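PDB 3R9T: EchA1_1 from Mycobacterium avium subsp. paratuberculosis, which catalyses, as a probable enoyl-CoA hydratase, the reversible addition of water to the double bond of enoyl-CoA in fatty acid metabolism. Local coordinates for the interface of chains A and B. Coordinates in Å, arbitrary orientation; residue numbers count along the deposited sequence, not the author numbering. Chains: chain A/B, EchA1_1.

Contact 1: the interface of chains A and B. Residues chain A 138-139, 142-144, 243; chain B 207, 209-211, 213-214.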
ATOM      1  N   GLU A 138      12.853  12.284  14.247  1.00 19.35           N
ATOM      2  CA  GLU A 138      12.860  11.887  15.655  1.00 19.14           C
ATOM      3  C   GLU A 138      14.041  10.976  15.969  1.00 19.39           C
ATOM      4  O   GLU A 138      14.646  11.046  17.052  1.00 19.39           O
ATOM      5  CB  GLU A 138      11.549  11.190  16.045  1.00 17.88           C
ATOM      6  CG  GLU A 138      10.283  12.096  16.153  1.00 19.24           C
ATOM      7  CD  GLU A 138       9.512  12.255  14.839  1.00 18.59           C
ATOM      8  OE1 GLU A 138      10.084  11.980  13.764  1.00 19.15           O
ATOM      9  OE2 GLU A 138       8.324  12.675  14.884  1.00 20.04           O
ATOM     10  N   VAL A 139      14.377  10.125  15.006  1.00 18.61           N
ATOM     11  CA  VAL A 139      15.519   9.215  15.163  1.00 19.00           C
ATOM     12  C   VAL A 139      16.866   9.912  15.366  1.00 20.24           C
ATOM     13  O   VAL A 139      17.794   9.323  15.911  1.00 20.71           O
ATOM     14  CB  VAL A 139      15.604   8.209  14.006  1.00 19.30           C
ATOM     15  CG1 VAL A 139      14.424   7.242  14.102  1.00 19.09           C
ATOM     16  CG2 VAL A 139      15.729   8.919  12.634  1.00 19.79           C
ATOM     17  N   GLY A 142      17.070  10.860  19.338  1.00 24.27           N
ATOM     18  CA  GLY A 142      16.928   9.770  20.298  1.00 23.70           C
ATOM     19  C   GLY A 142      15.514   9.473  20.744  1.00 22.84           C
ATOM     20  O   GLY A 142      15.333   8.824  21.770  1.00 22.73           O
ATOM     21  N   LEU A 143      14.523   9.928  19.971  1.00 22.04           N
ATOM     22  CA  LEU A 143      13.101   9.625  20.216  1.00 20.71           C
ATOM     23  C   LEU A 143      12.545   8.834  19.020  1.00 19.68           C
ATOM     24  O   LEU A 143      13.317   8.305  18.237  1.00 19.03           O
ATOM     25  CB  LEU A 143      12.321  10.928  20.434  1.00 21.65           C
ATOM     26  CG  LEU A 143      12.863  11.702  21.650  1.00 23.55           C
ATOM     27  CD1 LEU A 143      12.296  13.131  21.734  1.00 26.23           C
ATOM     28  CD2 LEU A 143      12.563  10.930  22.919  1.00 26.43           C
ATOM     29  N   ILE A 144      11.226   8.733  18.888  1.00 18.79           N
ATOM     30  CA  ILE A 144      10.588   8.097  17.709  1.00 18.26           C
ATOM     31  C   ILE A 144       9.341   8.914  17.373  1.00 18.38           C
ATOM     32  O   ILE A 144       8.902   9.728  18.192  1.00 18.40           O
ATOM     33  CB  ILE A 144      10.213   6.591  17.914  1.00 19.31           C
ATOM     34  CG1 ILE A 144       9.327   6.387  19.148  1.00 19.33           C
ATOM     35  CG2 ILE A 144      11.472   5.707  18.024  1.00 18.26           C
ATOM     36  CD1 ILE A 144       8.640   5.010  19.233  1.00 19.85           C
ATOM     37  N   LEU A 243      11.814   3.839  25.701  1.00 29.65           N
ATOM     38  CA  LEU A 243      12.807   4.722  25.080  1.00 29.06           C
ATOM     39  C   LEU A 243      13.092   5.970  25.917  1.00 29.62           C
ATOM     40  O   LEU A 243      14.248   6.386  26.059  1.00 29.92           O
ATOM     41  CB  LEU A 243      12.330   5.152  23.680  1.00 28.28           C
ATOM     42  CG  LEU A 243      13.394   5.702  22.733  1.00 28.29           C
ATOM     43  CD1 LEU A 243      14.525   4.683  22.501  1.00 27.70           C
ATOM     44  CD2 LEU A 243      12.743   6.135  21.407  1.00 26.25           C
TER
ATOM     45  N   ALA B 207      20.209   7.680  16.421  1.00 22.25           N
ATOM     46  CA  ALA B 207      20.180   7.026  17.726  1.00 22.38           C
ATOM     47  C   ALA B 207      19.789   5.566  17.571  1.00 21.79           C
ATOM     48  O   ALA B 207      18.740   5.285  17.011  1.00 20.44           O
ATOM     49  CB  ALA B 207      19.225   7.741  18.653  1.00 22.66           C
ATOM     50  N   LEU B 209      18.778   3.079  19.597  1.00 21.31           N
ATOM     51  CA  LEU B 209      17.538   2.594  20.193  1.00 21.34           C
ATOM     52  C   LEU B 209      16.295   3.103  19.460  1.00 20.76           C
ATOM     53  O   LEU B 209      15.275   2.414  19.410  1.00 20.01           O
ATOM     54  CB  LEU B 209      17.440   2.974  21.667  1.00 22.43           C
ATOM     55  CG  LEU B 209      18.529   2.409  22.590  1.00 24.37           C
ATOM     56  CD1 LEU B 209      18.396   3.030  23.987  1.00 25.95           C
ATOM     57  CD2 LEU B 209      18.459   0.888  22.631  1.00 24.50           C
ATOM     58  N   SER B 210      16.387   4.304  18.900  1.00 20.86           N
ATOM     59  CA  SER B 210      15.294   4.884  18.117  1.00 20.25           C
ATOM     60  C   SER B 210      15.114   4.139  16.804  1.00 19.56           C
ATOM     61  O   SER B 210      13.998   3.877  16.381  1.00 18.47           O
ATOM     62  CB  SER B 210      15.589   6.344  17.790  1.00 20.36           C
ATOM     63  OG  SER B 210      15.672   7.126  18.956  1.00 21.76           O
ATOM     64  N   VAL B 211      16.218   3.809  16.142  1.00 19.36           N
ATOM     65  CA  VAL B 211      16.155   3.095  14.843  1.00 19.40           C
ATOM     66  C   VAL B 211      15.553   1.691  15.045  1.00 19.08           C
ATOM     67  O   VAL B 211      14.665   1.245  14.292  1.00 19.22           O
ATOM     68  CB  VAL B 211      17.573   3.031  14.182  1.00 19.21           C
ATOM     69  CG1 VAL B 211      17.629   2.021  12.994  1.00 20.05           C
ATOM     70  CG2 VAL B 211      18.037   4.429  13.756  1.00 20.59           C
ATOM     71  N   ALA B 213      13.724   0.598  17.665  1.00 19.90           N
ATOM     72  CA  ALA B 213      12.324   0.688  18.062  1.00 18.90           C
ATOM     73  C   ALA B 213      11.431   1.006  16.862  1.00 18.14           C
ATOM     74  O   ALA B 213      10.326   0.465  16.724  1.00 16.84           O
ATOM     75  CB  ALA B 213      12.131   1.734  19.138  1.00 19.43           C
ATOM     76  N   SER B 214      11.901   1.901  15.990  1.00 18.01           N
ATOM     77  CA  SER B 214      11.136   2.273  14.796  1.00 17.22           C
ATOM     78  C   SER B 214      10.923   1.073  13.891  1.00 17.47           C
ATOM     79  O   SER B 214       9.830   0.871  13.370  1.00 16.55           O
ATOM     80  CB  SER B 214      11.826   3.396  14.002  1.00 17.82           C
ATOM     81  OG  SER B 214      11.867   4.588  14.744  1.00 18.47           O
TER

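Contact 2: the interface of chains A and B. Residues chain A 159-160; chain B 120-121, 123-124, 126, 155-156, 181-182.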
ATOM      1  N   ARG A 159       6.392   0.993   0.918  1.00 15.45           N
ATOM      2  CA  ARG A 159       7.196   0.483   2.031  1.00 15.59           C
ATOM      3  C   ARG A 159       8.658   0.905   2.033  1.00 14.92           C
ATOM      4  O   ARG A 159       9.127   1.457   3.023  1.00 13.78           O
ATOM      5  CB  ARG A 159       7.079  -1.044   2.052  1.00 16.84           C
ATOM      6  CG  ARG A 159       8.051  -1.801   2.938  1.00 20.52           C
ATOM      7  CD  ARG A 159       7.901  -1.486   4.389  1.00 24.30           C
ATOM      8  NE  ARG A 159       6.709  -2.114   4.970  1.00 28.06           N
ATOM      9  CZ  ARG A 159       6.328  -1.998   6.246  1.00 29.57           C
ATOM     10  NH1 ARG A 159       5.215  -2.597   6.668  1.00 31.31           N
ATOM     11  NH2 ARG A 159       7.046  -1.285   7.108  1.00 29.94           N
ATOM     12  N   LYS A 160       9.370   0.674   0.932  1.00 14.75           N
ATOM     13  CA  LYS A 160      10.800   0.992   0.858  1.00 15.88           C
ATOM     14  C   LYS A 160      11.077   2.496   1.012  1.00 15.56           C
ATOM     15  O   LYS A 160      11.999   2.894   1.720  1.00 15.04           O
ATOM     16  CB  LYS A 160      11.380   0.424  -0.436  1.00 17.15           C
ATOM     17  CG  LYS A 160      11.336  -1.110  -0.484  1.00 20.63           C
ATOM     18  CD  LYS A 160      12.486  -1.641   0.233  1.00 21.28           C
ATOM     19  CE  LYS A 160      12.582  -3.166   0.243  1.00 17.22           C
ATOM     20  NZ  LYS A 160      11.608  -4.029   1.022  1.00 15.30           N
TER
ATOM     21  N   ALA B 120      15.404  -8.929  -1.660  1.00 16.54           N
ATOM     22  CA  ALA B 120      15.162  -7.480  -1.712  1.00 16.91           C
ATOM     23  C   ALA B 120      13.908  -7.111  -0.928  1.00 16.24           C
ATOM     24  O   ALA B 120      13.924  -6.187  -0.111  1.00 16.76           O
ATOM     25  CB  ALA B 120      15.051  -6.988  -3.187  1.00 16.37           C
ATOM     26  N   LEU B 121      12.833  -7.860  -1.152  1.00 15.08           N
ATOM     27  CA  LEU B 121      11.573  -7.632  -0.446  1.00 15.20           C
ATOM     28  C   LEU B 121      11.745  -7.769   1.062  1.00 15.84           C
ATOM     29  O   LEU B 121      11.199  -6.987   1.814  1.00 16.57           O
ATOM     30  CB  LEU B 121      10.498  -8.575  -0.958  1.00 15.48           C
ATOM     31  CG  LEU B 121      10.001  -8.407  -2.391  1.00 16.48           C
ATOM     32  CD1 LEU B 121       9.184  -9.603  -2.806  1.00 17.90           C
ATOM     33  CD2 LEU B 121       9.154  -7.155  -2.438  1.00 17.49           C
ATOM     34  N   SER B 123      14.460  -7.219   2.750  1.00 15.35           N
ATOM     35  CA  SER B 123      15.349  -6.161   3.255  1.00 15.04           C
ATOM     36  C   SER B 123      14.591  -4.861   3.578  1.00 14.71           C
ATOM     37  O   SER B 123      13.551  -4.586   2.974  1.00 15.31           O
ATOM     38  CB  SER B 123      16.468  -5.889   2.232  1.00 14.78           C
ATOM     39  OG  SER B 123      17.210  -7.063   1.889  1.00 16.15           O
ATOM     40  N   ASP B 124      15.135  -4.020   4.468  1.00 14.55           N
ATOM     41  CA  ASP B 124      14.504  -2.743   4.738  1.00 14.90           C
ATOM     42  C   ASP B 124      14.583  -1.779   3.552  1.00 14.27           C
ATOM     43  O   ASP B 124      13.611  -1.069   3.261  1.00 14.73           O
ATOM     44  CB  ASP B 124      15.106  -2.070   5.962  1.00 14.77           C
ATOM     45  CG  ASP B 124      14.932  -2.871   7.215  1.00 17.10           C
ATOM     46  OD1 ASP B 124      13.815  -3.409   7.414  1.00 17.08           O
ATOM     47  OD2 ASP B 124      15.915  -2.931   8.003  1.00 17.27           O
ATOM     48  N   VAL B 126      16.765  -1.038  -0.470  1.00 14.84           N
ATOM     49  CA  VAL B 126      17.453  -1.611  -1.636  1.00 15.70           C
ATOM     50  C   VAL B 126      18.121  -0.531  -2.494  1.00 16.19           C
ATOM     51  O   VAL B 126      17.470   0.410  -2.923  1.00 15.54           O
ATOM     52  CB  VAL B 126      16.490  -2.408  -2.550  1.00 15.48           C
ATOM     53  CG1 VAL B 126      17.260  -3.137  -3.613  1.00 15.54           C
ATOM     54  CG2 VAL B 126      15.653  -3.415  -1.716  1.00 16.61           C
ATOM     55  N   GLU B 155       2.409  -6.036  -1.216  1.00 18.44           N
ATOM     56  CA  GLU B 155       2.587  -5.144  -0.069  1.00 18.25           C
ATOM     57  C   GLU B 155       3.548  -3.984  -0.344  1.00 18.16           C
ATOM     58  O   GLU B 155       3.516  -2.965   0.357  1.00 19.78           O
ATOM     59  CB  GLU B 155       3.096  -5.944   1.108  1.00 18.78           C
ATOM     60  CG  GLU B 155       2.039  -6.867   1.656  1.00 21.20           C
ATOM     61  CD  GLU B 155       2.509  -7.767   2.780  1.00 22.32           C
ATOM     62  OE1 GLU B 155       3.730  -7.834   3.045  1.00 23.34           O
ATOM     63  OE2 GLU B 155       1.634  -8.443   3.383  1.00 22.61           O
ATOM     64  N   GLN B 156       4.397  -4.144  -1.351  1.00 17.70           N
ATOM     65  CA  GLN B 156       5.465  -3.183  -1.605  1.00 17.88           C
ATOM     66  C   GLN B 156       5.409  -2.486  -2.953  1.00 19.54           C
ATOM     67  O   GLN B 156       6.166  -1.552  -3.185  1.00 21.37           O
ATOM     68  CB  GLN B 156       6.808  -3.862  -1.412  1.00 17.77           C
ATOM     69  CG  GLN B 156       6.916  -4.488  -0.038  1.00 16.68           C
ATOM     70  CD  GLN B 156       8.301  -4.974   0.293  1.00 18.86           C
ATOM     71  OE1 GLN B 156       9.288  -4.511  -0.286  1.00 19.79           O
ATOM     72  NE2 GLN B 156       8.394  -5.924   1.224  1.00 18.92           N
ATOM     73  N   GLY B 181       8.629   2.444  -6.411  1.00 24.53           N
ATOM     74  CA  GLY B 181       8.924   2.637  -4.979  1.00 24.81           C
ATOM     75  C   GLY B 181       9.354   1.357  -4.305  1.00 24.06           C
ATOM     76  O   GLY B 181       9.490   1.257  -3.081  1.00 24.34           O
ATOM     77  N   LEU B 182       9.623   0.370  -5.128  1.00 23.99           N
ATOM     78  CA  LEU B 182      10.125  -0.910  -4.661  1.00 23.98           C
ATOM     79  C   LEU B 182      11.612  -1.062  -4.244  1.00 23.47           C
ATOM     80  O   LEU B 182      11.985  -1.945  -3.438  1.00 24.42           O
ATOM     81  CB  LEU B 182       9.918  -1.878  -5.786  1.00 24.52           C
ATOM     82  CG  LEU B 182      10.454  -3.280  -5.517  1.00 26.12           C
ATOM     83  CD1 LEU B 182       9.672  -3.914  -4.330  1.00 26.78           C
ATOM     84  CD2 LEU B 182      10.378  -4.158  -6.758  1.00 29.65           C
TER
HETATM   85  O   HOH W   1       8.121  -0.487  -1.485  1.00 11.43           O
HETATM   86  O   HOH W   2       4.028  -0.268  -0.136  1.00 15.85           O
HETATM   87  O   HOH W   3      11.193  -2.172   3.466  1.00 16.24           O

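Contact 1: the interface of chains A and B
The flat peptide joining A:Gly142 to A:Leu143 has B:Ser210 OG and the methyl of B:Ala207 over the same face, the methyl towards its A:Gly142 CA end. B:Ser210 OG stands above the A:Gly142 carbonyl carbon rather than in the peptide plane. Although A:Leu143 N is 3.2 Å from B:Ser210 OG, its N-H is directed along that plane, so any hydrogen bond there is poorly aligned. Glycine brings its bare CA, A:Gly142 CA, to 3.5 Å from B:Ala207 CB, and both residues are small enough for the backbones to come close.

The partner that B:Ser210 OG does use is the carbonyl oxygen A:Leu143 O, to which it donates at 2.7 Å. The approach is bent, 124° at the oxygen, and tilted from the carbonyl plane. With OG anti to its own carbonyl carbon (chi1 -63°), the hydroxyl projects from helix 208-218 towards chain A. Serine suits the place, being short and able to donate to a backbone carbonyl across the interface. A backbone bond from B:Ala207 N to A:Val139 O, 3.0 Å long, ties the residue just before helix 208-218 to chain A.

B:Ser214 OG turns back to B:Ser210 O, 2.8 Å away, and so satisfies its hydroxyl within its own helix. Over this pair A:Ile144 lays its CG2 branch, 3.5 Å from B:Ser214 OG, while A:Val139 CG1 comes alongside. On the other flank the A:Leu243 and B:Leu209 chains run antiparallel alongside each other. A:Leu243 CD1 presses tightly on B:Leu209 CB at 3.5 Å.

In the fold, the first turns of B helix 208-218 dock against A 3-10 helix 137-140, the loop that follows it and the end of A helix 230-243. That 3-10 helix carries A:Glu138, a catalytic glutamate of the crotonase family; it does not touch chain B, but the next residue, A:Val139, is held by chain B, as is A:Ile144, which lines the benzoic acid pocket.

Contact 2: the interface of chains A and B
A lysine-in-socket contact joins neighbouring subunits here: A:Lys160, in the first turn of helix 159-168, plugs into a pocket of backbone carbonyls on chain B, pinning the two copies together in what is probably the crotonase-type trimer. Lysine suits the socket because its chain is long: CB, CG and CD run past B:Gly181 O, B:Leu182 O and B:Asp124 O before the terminal amino group meets its acceptors. The chain bends at chi2 (-83°) and again at chi4, which swings NZ round towards the end of B helix 115-122.

NZ donates to B:Ser123 O at 2.8 Å, almost in line with the carbonyl, and to the side-chain oxygen B:Gln156 OE1 at 2.7 Å. A third bond, to B:Leu121 O at 3.1 Å, arrives from above the carbonyl plane, and that to B:Ala120 O is weak. Water 3 also binds NZ and links it to B:Asp124 O. If NZ is charged, the C-terminal helix end, with its carbonyls facing NZ, may stabilise it. On the way in, A:Lys160 CE brushes the methyl B:Val126 CG2 at 3.7 Å.

Next door, the A:Arg159 methylenes cross over the B:Gln156 chain obliquely, A:Arg159 CB lying 4.0 Å from B:Gln156 CG. The backbone N of A:Arg159 and of A:Lys160, at a helix start, reach chain B through waters. Water 2 leads to B:Glu155 O, and water 1 to B:Gln156 O and B:Gly181 O.

Glutamine is apt because its amide accepts and donates at once. B:Gln156 NE2 donates to B:Leu121 O at 3.1 Å, with that oxygen in its amide plane, fixing the flip that turns OE1 to the lysine; NE2 and A:Lys160 NZ reach B:Leu121 O from opposite faces of its carbonyl.

Contact 1 and contact 2 are patches of one interface, their C-alpha centres about 21 Å apart, and they share no residue or helix. Contact 1 seats a chain B helix start on chain A, whereas contact 2 inserts a chain A side chain into chain B, so the grip is reciprocal but not two-fold. Each borders a pocket: contact 1 adjoins the segment bearing A:Glu138, and contact 2 uses the end of the helix bearing B:Glu118. With three copies in the deposited assembly, repeating both contacts around a ring would plausibly couple trimer formation to the shape of the active sites.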